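PDB 5I2H: O-methyltransferase family 2 from Planctopirus limnophila, which probably transfers methyl groups from S-adenosyl-L-methionine to hydroxyl groups of small aromatic molecules, and binds the flavone apigenin in this crystal. Local coordinates for residues A[120-125]-A[321-326]; A[68-73]-A[124-129]. One frame throughout, in Å; residues are numbered along the deposited sequence.

Contact 1: A[120-125]-A[321-326]; sequences LALVER and LFSLTE
Leu-122 and Ser-323 open a helix-helix contact between helix 117-128 and the last turn of helix 312-324, the latter in the O-methyltransferase domain of Rossmann type and ending at Leu-324, which lines the apigenin pocket. The CD1 methyl of Leu-122 stops 3.9 Å from Ser-323 OG, brought there by a first torsion of 175° that sets CG opposite the backbone N. This is van der Waals contact: the hydroxyl hydrogen-bonds to Leu-319 O, one turn back in its own helix. One turn after Leu-122, Arg-125 meets Phe-322 through its CB and main chain. CE2 of the ring lies 3.9 Å from Arg-125 CB, and CZ comes to 3.8 Å from Arg-125 O, which approaches the ring obliquely; these two contacts place the ring against the backbone of the first helix. The CA atoms of Arg-125 and Ser-323, 6.2 Å apart, show how close the backbones come. An alanine in place of Phe-322 would lose the ring beside Arg-125 CB and is likely to open a gap between the helices. Arg-125 has two modelled conformers; in the one described here CD lies 3.9 Å from Ser-323 O, and bends at chi2 and chi3 then lead the chain away from the second helix, leaving Ala-121 O 3.4 Å above one face of the guanidinium plane, offset toward its rim.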
loop_
_atom_site.group_PDB
_atom_site.type_symbol
_atom_site.label_atom_id
_atom_site.label_comp_id
_atom_site.label_asym_id
_atom_site.label_seq_id
_atom_site.Cartn_x
_atom_site.Cartn_y
_atom_site.Cartn_z
ATOM N N LEU A 120 -10.297 11.845 -0.314
ATOM C CA LEU A 120 -11.087 12.923 -0.904
ATOM C C LEU A 120 -10.514 13.382 -2.242
ATOM O O LEU A 120 -11.275 13.672 -3.175
ATOM C CB LEU A 120 -11.171 14.106 0.065
ATOM C CG LEU A 120 -11.920 13.768 1.354
ATOM C CD1 LEU A 120 -11.859 14.955 2.309
ATOM C CD2 LEU A 120 -13.382 13.407 0.984
ATOM N N ALA A 121 -9.176 13.472 -2.350
ATOM C CA ALA A 121 -8.558 13.868 -3.612
ATOM C C ALA A 121 -8.881 12.866 -4.706
ATOM O O ALA A 121 -9.186 13.246 -5.847
ATOM C CB ALA A 121 -7.043 14.003 -3.443
ATOM N N LEU A 122 -8.802 11.571 -4.386
ATOM C CA LEU A 122 -9.066 10.580 -5.416
ATOM C C LEU A 122 -10.528 10.611 -5.821
ATOM O O LEU A 122 -10.837 10.494 -7.013
ATOM C CB LEU A 122 -8.645 9.188 -4.942
ATOM C CG LEU A 122 -8.987 8.049 -5.914
ATOM C CD1 LEU A 122 -8.198 8.179 -7.195
ATOM C CD2 LEU A 122 -8.746 6.659 -5.282
ATOM N N VAL A 123 -11.438 10.805 -4.850
ATOM C CA VAL A 123 -12.863 10.909 -5.175
ATOM C C VAL A 123 -13.111 12.090 -6.095
ATOM O O VAL A 123 -13.844 11.983 -7.086
ATOM C CB VAL A 123 -13.722 11.011 -3.901
ATOM C CG1 VAL A 123 -15.177 11.336 -4.271
ATOM C CG2 VAL A 123 -13.681 9.668 -3.141
ATOM N N GLU A 124 -12.535 13.242 -5.757
ATOM C CA GLU A 124 -12.710 14.428 -6.593
ATOM C C GLU A 124 -12.186 14.204 -8.005
ATOM O O GLU A 124 -12.833 14.611 -8.983
ATOM C CB GLU A 124 -12.018 15.628 -5.949
ATOM C CG GLU A 124 -12.100 16.883 -6.800
ATOM C CD GLU A 124 -13.544 17.343 -7.078
ATOM O OE1 GLU A 124 -14.449 17.070 -6.246
ATOM O OE2 GLU A 124 -13.768 17.982 -8.137
ATOM N N ARG A 125 -10.989 13.601 -8.126
ATOM C CA ARG A 125 -10.439 13.255 -9.436
ATOM C C ARG A 125 -11.399 12.369 -10.213
ATOM O O ARG A 125 -11.699 12.633 -11.385
ATOM C CB ARG A 125 -9.089 12.537 -9.295
ATOM C CG ARG A 125 -7.927 13.350 -8.732
ATOM C CD ARG A 125 -7.636 14.648 -9.513
ATOM N NE ARG A 125 -8.384 15.796 -8.993
ATOM C CZ ARG A 125 -8.175 16.361 -7.804
ATOM N NH1 ARG A 125 -7.237 15.891 -6.989
ATOM N NH2 ARG A 125 -8.909 17.404 -7.428
ATOM N N LEU A 321 -1.297 7.517 -12.124
ATOM C CA LEU A 321 -1.284 8.207 -13.419
ATOM C C LEU A 321 -2.621 8.895 -13.691
ATOM O O LEU A 321 -2.668 10.021 -14.228
ATOM C CB LEU A 321 -0.956 7.210 -14.532
ATOM C CG LEU A 321 0.453 6.606 -14.472
ATOM C CD1 LEU A 321 0.553 5.485 -15.486
ATOM C CD2 LEU A 321 1.536 7.693 -14.710
ATOM N N PHE A 322 -3.720 8.230 -13.338
ATOM C CA PHE A 322 -5.038 8.839 -13.498
ATOM C C PHE A 322 -5.139 10.118 -12.684
ATOM O O PHE A 322 -5.731 11.115 -13.135
ATOM C CB PHE A 322 -6.118 7.843 -13.066
ATOM C CG PHE A 322 -7.490 8.440 -12.998
ATOM C CD1 PHE A 322 -8.265 8.552 -14.145
ATOM C CD2 PHE A 322 -7.992 8.945 -11.783
ATOM C CE1 PHE A 322 -9.524 9.138 -14.092
ATOM C CE2 PHE A 322 -9.252 9.514 -11.716
ATOM C CZ PHE A 322 -10.024 9.614 -12.870
ATOM N N SER A 323 -4.536 10.114 -11.486
ATOM C CA SER A 323 -4.629 11.266 -10.592
ATOM C C SER A 323 -3.806 12.440 -11.085
ATOM O O SER A 323 -4.133 13.589 -10.770
ATOM C CB SER A 323 -4.159 10.899 -9.184
ATOM O OG SER A 323 -4.978 9.876 -8.660
ATOM N N LEU A 324 -2.732 12.175 -11.824
ATOM C CA LEU A 324 -1.765 13.199 -12.184
ATOM C C LEU A 324 -1.804 13.618 -13.646
ATOM O O LEU A 324 -1.196 14.645 -13.988
ATOM C CB LEU A 324 -0.350 12.710 -11.864
ATOM C CG LEU A 324 -0.028 12.491 -10.382
ATOM C CD1 LEU A 324 1.244 11.690 -10.225
ATOM C CD2 LEU A 324 0.116 13.833 -9.695
ATOM N N THR A 325 -2.460 12.847 -14.513
ATOM C CA THR A 325 -2.370 13.034 -15.954
ATOM C C THR A 325 -3.748 12.820 -16.566
ATOM O O THR A 325 -4.736 12.590 -15.849
ATOM C CB THR A 325 -1.378 12.074 -16.609
ATOM O OG1 THR A 325 -1.976 10.783 -16.728
ATOM C CG2 THR A 325 -0.090 11.944 -15.821
ATOM N N GLU A 326 -3.806 12.875 -17.905
ATOM C CA GLU A 326 -5.032 12.617 -18.654
ATOM C C GLU A 326 -5.189 11.148 -19.053
ATOM O O GLU A 326 -6.207 10.781 -19.658
ATOM C CB GLU A 326 -5.075 13.491 -19.902
ATOM C CG GLU A 326 -5.195 14.967 -19.537
ATOM C CD GLU A 326 -5.243 15.902 -20.759
ATOM O OE1 GLU A 326 -5.526 15.457 -21.898
ATOM O OE2 GLU A 326 -4.985 17.107 -20.571
#

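Contact 2: A[68-73]-A[124-129]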
loop_
_atom_site.group_PDB
_atom_site.type_symbol
_atom_site.label_atom_id
_atom_site.label_comp_id
_atom_site.label_asym_id
_atom_site.label_seq_id
_atom_site.Cartn_x
_atom_site.Cartn_y
_atom_site.Cartn_z
ATOM N N GLN A 68 -12.857 2.796 -15.755
ATOM C CA GLN A 68 -11.859 1.769 -16.042
ATOM C C GLN A 68 -10.833 1.683 -14.928
ATOM O O GLN A 68 -10.478 0.579 -14.510
ATOM C CB GLN A 68 -11.129 2.001 -17.369
ATOM C CG GLN A 68 -11.932 1.836 -18.632
ATOM C CD GLN A 68 -12.059 0.398 -19.115
ATOM O OE1 GLN A 68 -11.949 -0.555 -18.350
ATOM N NE2 GLN A 68 -12.278 0.249 -20.419
ATOM N N VAL A 69 -10.304 2.822 -14.460
ATOM C CA VAL A 69 -9.242 2.689 -13.462
ATOM C C VAL A 69 -9.816 2.143 -12.147
ATOM O O VAL A 69 -9.142 1.390 -11.436
ATOM C CB VAL A 69 -8.444 3.994 -13.225
ATOM C CG1 VAL A 69 -7.904 4.548 -14.553
ATOM C CG2 VAL A 69 -9.234 5.054 -12.515
ATOM N N LEU A 70 -11.062 2.499 -11.819
ATOM C CA LEU A 70 -11.705 2.002 -10.606
ATOM C C LEU A 70 -11.949 0.506 -10.714
ATOM O O LEU A 70 -11.624 -0.257 -9.791
ATOM C CB LEU A 70 -13.016 2.769 -10.372
ATOM C CG LEU A 70 -13.801 2.313 -9.138
ATOM C CD1 LEU A 70 -14.446 3.483 -8.386
ATOM C CD2 LEU A 70 -14.885 1.369 -9.560
ATOM N N VAL A 71 -12.503 0.065 -11.848
ATOM C CA VAL A 71 -12.802 -1.353 -12.019
ATOM C C VAL A 71 -11.521 -2.168 -12.059
ATOM O O VAL A 71 -11.430 -3.242 -11.438
ATOM C CB VAL A 71 -13.661 -1.581 -13.277
ATOM C CG1 VAL A 71 -13.672 -3.080 -13.664
ATOM C CG2 VAL A 71 -15.079 -1.068 -13.036
ATOM N N THR A 72 -10.517 -1.693 -12.806
ATOM C CA THR A 72 -9.246 -2.405 -12.856
ATOM C C THR A 72 -8.619 -2.527 -11.471
ATOM O O THR A 72 -8.126 -3.603 -11.094
ATOM C CB THR A 72 -8.301 -1.701 -13.840
ATOM O OG1 THR A 72 -8.849 -1.854 -15.153
ATOM C CG2 THR A 72 -6.877 -2.267 -13.804
ATOM N N GLY A 73 -8.639 -1.451 -10.686
ATOM C CA GLY A 73 -8.069 -1.531 -9.340
ATOM C C GLY A 73 -8.787 -2.546 -8.461
ATOM O O GLY A 73 -8.160 -3.354 -7.749
ATOM N N GLU A 124 -12.535 13.242 -5.757
ATOM C CA GLU A 124 -12.710 14.428 -6.593
ATOM C C GLU A 124 -12.186 14.204 -8.005
ATOM O O GLU A 124 -12.833 14.611 -8.983
ATOM C CB GLU A 124 -12.018 15.628 -5.949
ATOM C CG GLU A 124 -12.100 16.883 -6.800
ATOM C CD GLU A 124 -13.544 17.343 -7.078
ATOM O OE1 GLU A 124 -14.449 17.070 -6.246
ATOM O OE2 GLU A 124 -13.768 17.982 -8.137
ATOM N N ARG A 125 -10.989 13.601 -8.126
ATOM C CA ARG A 125 -10.439 13.255 -9.436
ATOM C C ARG A 125 -11.399 12.369 -10.213
ATOM O O ARG A 125 -11.699 12.633 -11.385
ATOM C CB ARG A 125 -9.089 12.537 -9.295
ATOM C CG ARG A 125 -7.927 13.350 -8.732
ATOM C CD ARG A 125 -7.636 14.648 -9.513
ATOM N NE ARG A 125 -8.384 15.796 -8.993
ATOM C CZ ARG A 125 -8.175 16.361 -7.804
ATOM N NH1 ARG A 125 -7.237 15.891 -6.989
ATOM N NH2 ARG A 125 -8.909 17.404 -7.428
ATOM N N LEU A 126 -11.870 11.290 -9.578
ATOM C CA LEU A 126 -12.764 10.350 -10.255
ATOM C C LEU A 126 -14.031 11.056 -10.718
ATOM O O LEU A 126 -14.455 10.908 -11.872
ATOM C CB LEU A 126 -13.121 9.173 -9.335
ATOM C CG LEU A 126 -12.016 8.140 -9.025
ATOM C CD1 LEU A 126 -12.414 7.268 -7.824
ATOM C CD2 LEU A 126 -11.707 7.248 -10.224
ATOM N N LYS A 127 -14.644 11.836 -9.829
ATOM C CA LYS A 127 -15.935 12.435 -10.153
ATOM C C LYS A 127 -15.807 13.554 -11.175
ATOM O O LYS A 127 -16.728 13.777 -11.978
ATOM C CB LYS A 127 -16.594 12.983 -8.889
ATOM C CG LYS A 127 -17.146 11.957 -7.969
ATOM C CD LYS A 127 -17.731 12.680 -6.784
ATOM C CE LYS A 127 -18.429 11.732 -5.837
ATOM N NZ LYS A 127 -19.198 12.506 -4.820
ATOM N N SER A 128 -14.700 14.287 -11.150
ATOM C CA SER A 128 -14.563 15.446 -12.010
ATOM C C SER A 128 -13.991 15.109 -13.376
ATOM O O SER A 128 -13.984 15.975 -14.258
ATOM C CB SER A 128 -13.686 16.503 -11.332
ATOM O OG SER A 128 -12.326 16.089 -11.284
ATOM N N ASP A 129 -13.532 13.890 -13.597
ATOM C CA ASP A 129 -12.955 13.618 -14.904
ATOM C C ASP A 129 -13.945 13.794 -16.061
ATOM O O ASP A 129 -15.104 13.408 -15.962
ATOM C CB ASP A 129 -12.388 12.226 -14.963
ATOM C CG ASP A 129 -11.587 12.016 -16.210
ATOM O OD1 ASP A 129 -10.848 12.964 -16.578
ATOM O OD2 ASP A 129 -11.714 10.943 -16.823
#
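Leu-126 holds CG anti to its carbonyl carbon (chi1 -71°), which places its two methyls against helix 64-76, where Val-69 and Leu-70 receive one each. Val-69, at chi1 -54°, offers CG2, the branch set between its backbone N and carbonyl carbon, and this methyl lies 4.0 Å from Leu-126 CD2. The two side chains meet at a slant. The other methyl, Leu-126 CD1, faces Leu-70 CD1 at a looser 4.3 Å. Leu-126 thus forks over two consecutive residues of the opposing helix. Methyl meets methyl in both pairs and no hydrogen bond passes between the segments, so this is apolar helix packing; the three residues that touch are also all buried. The evidence for modest intimacy is the 100 Å² buried in all and a closest CA pair, Leu-70 and Leu-126, 8.4 Å apart: the side chains, not the backbones, make the contact. Just beyond, the end of helix 117-128 is fastened locally. Glu-124 O accepts from Ser-128 N and, on the opposite face of its carbonyl plane, from Ser-128 OG at 2.8 Å, the hydroxyl donor tilted 31° out of that plane. Asp-129, the next residue, turns back to helix 64-76 through a salt bridge from OD1 to Arg-65 NH2, while its OD2 bonds to Ser-63 OG. Helix 64-76 belongs to the dimerisation domain of the helix-turn-helix clan; Leu-32 and Ser-36 of helix 26-39 pack on Leu-70, and helix 312-324 touches Val-69 through Leu-319.

In the fold
From the N terminus, helix 64-76 comes first, and contact 2 brings helix 117-128 back to it, closing a loop of 50 residues that holds the two-stranded sheet 80-82/88-90 and helices 92-97 and 107-110. Contact 1 closes a far longer loop, 195 residues from the same helix to helix 312-324, taking in the five parallel strands of the central sheet. The loops follow one another, overlapping at residues shared by 120-125 and 124-129. Helix 117-128 therefore links the dimerisation domain to the methyltransferase domain. Phe-322 joins both contacts directly: its CE2 is 3.7 Å from Leu-126 CD2 and its CG 3.8 Å from Val-69 CG2.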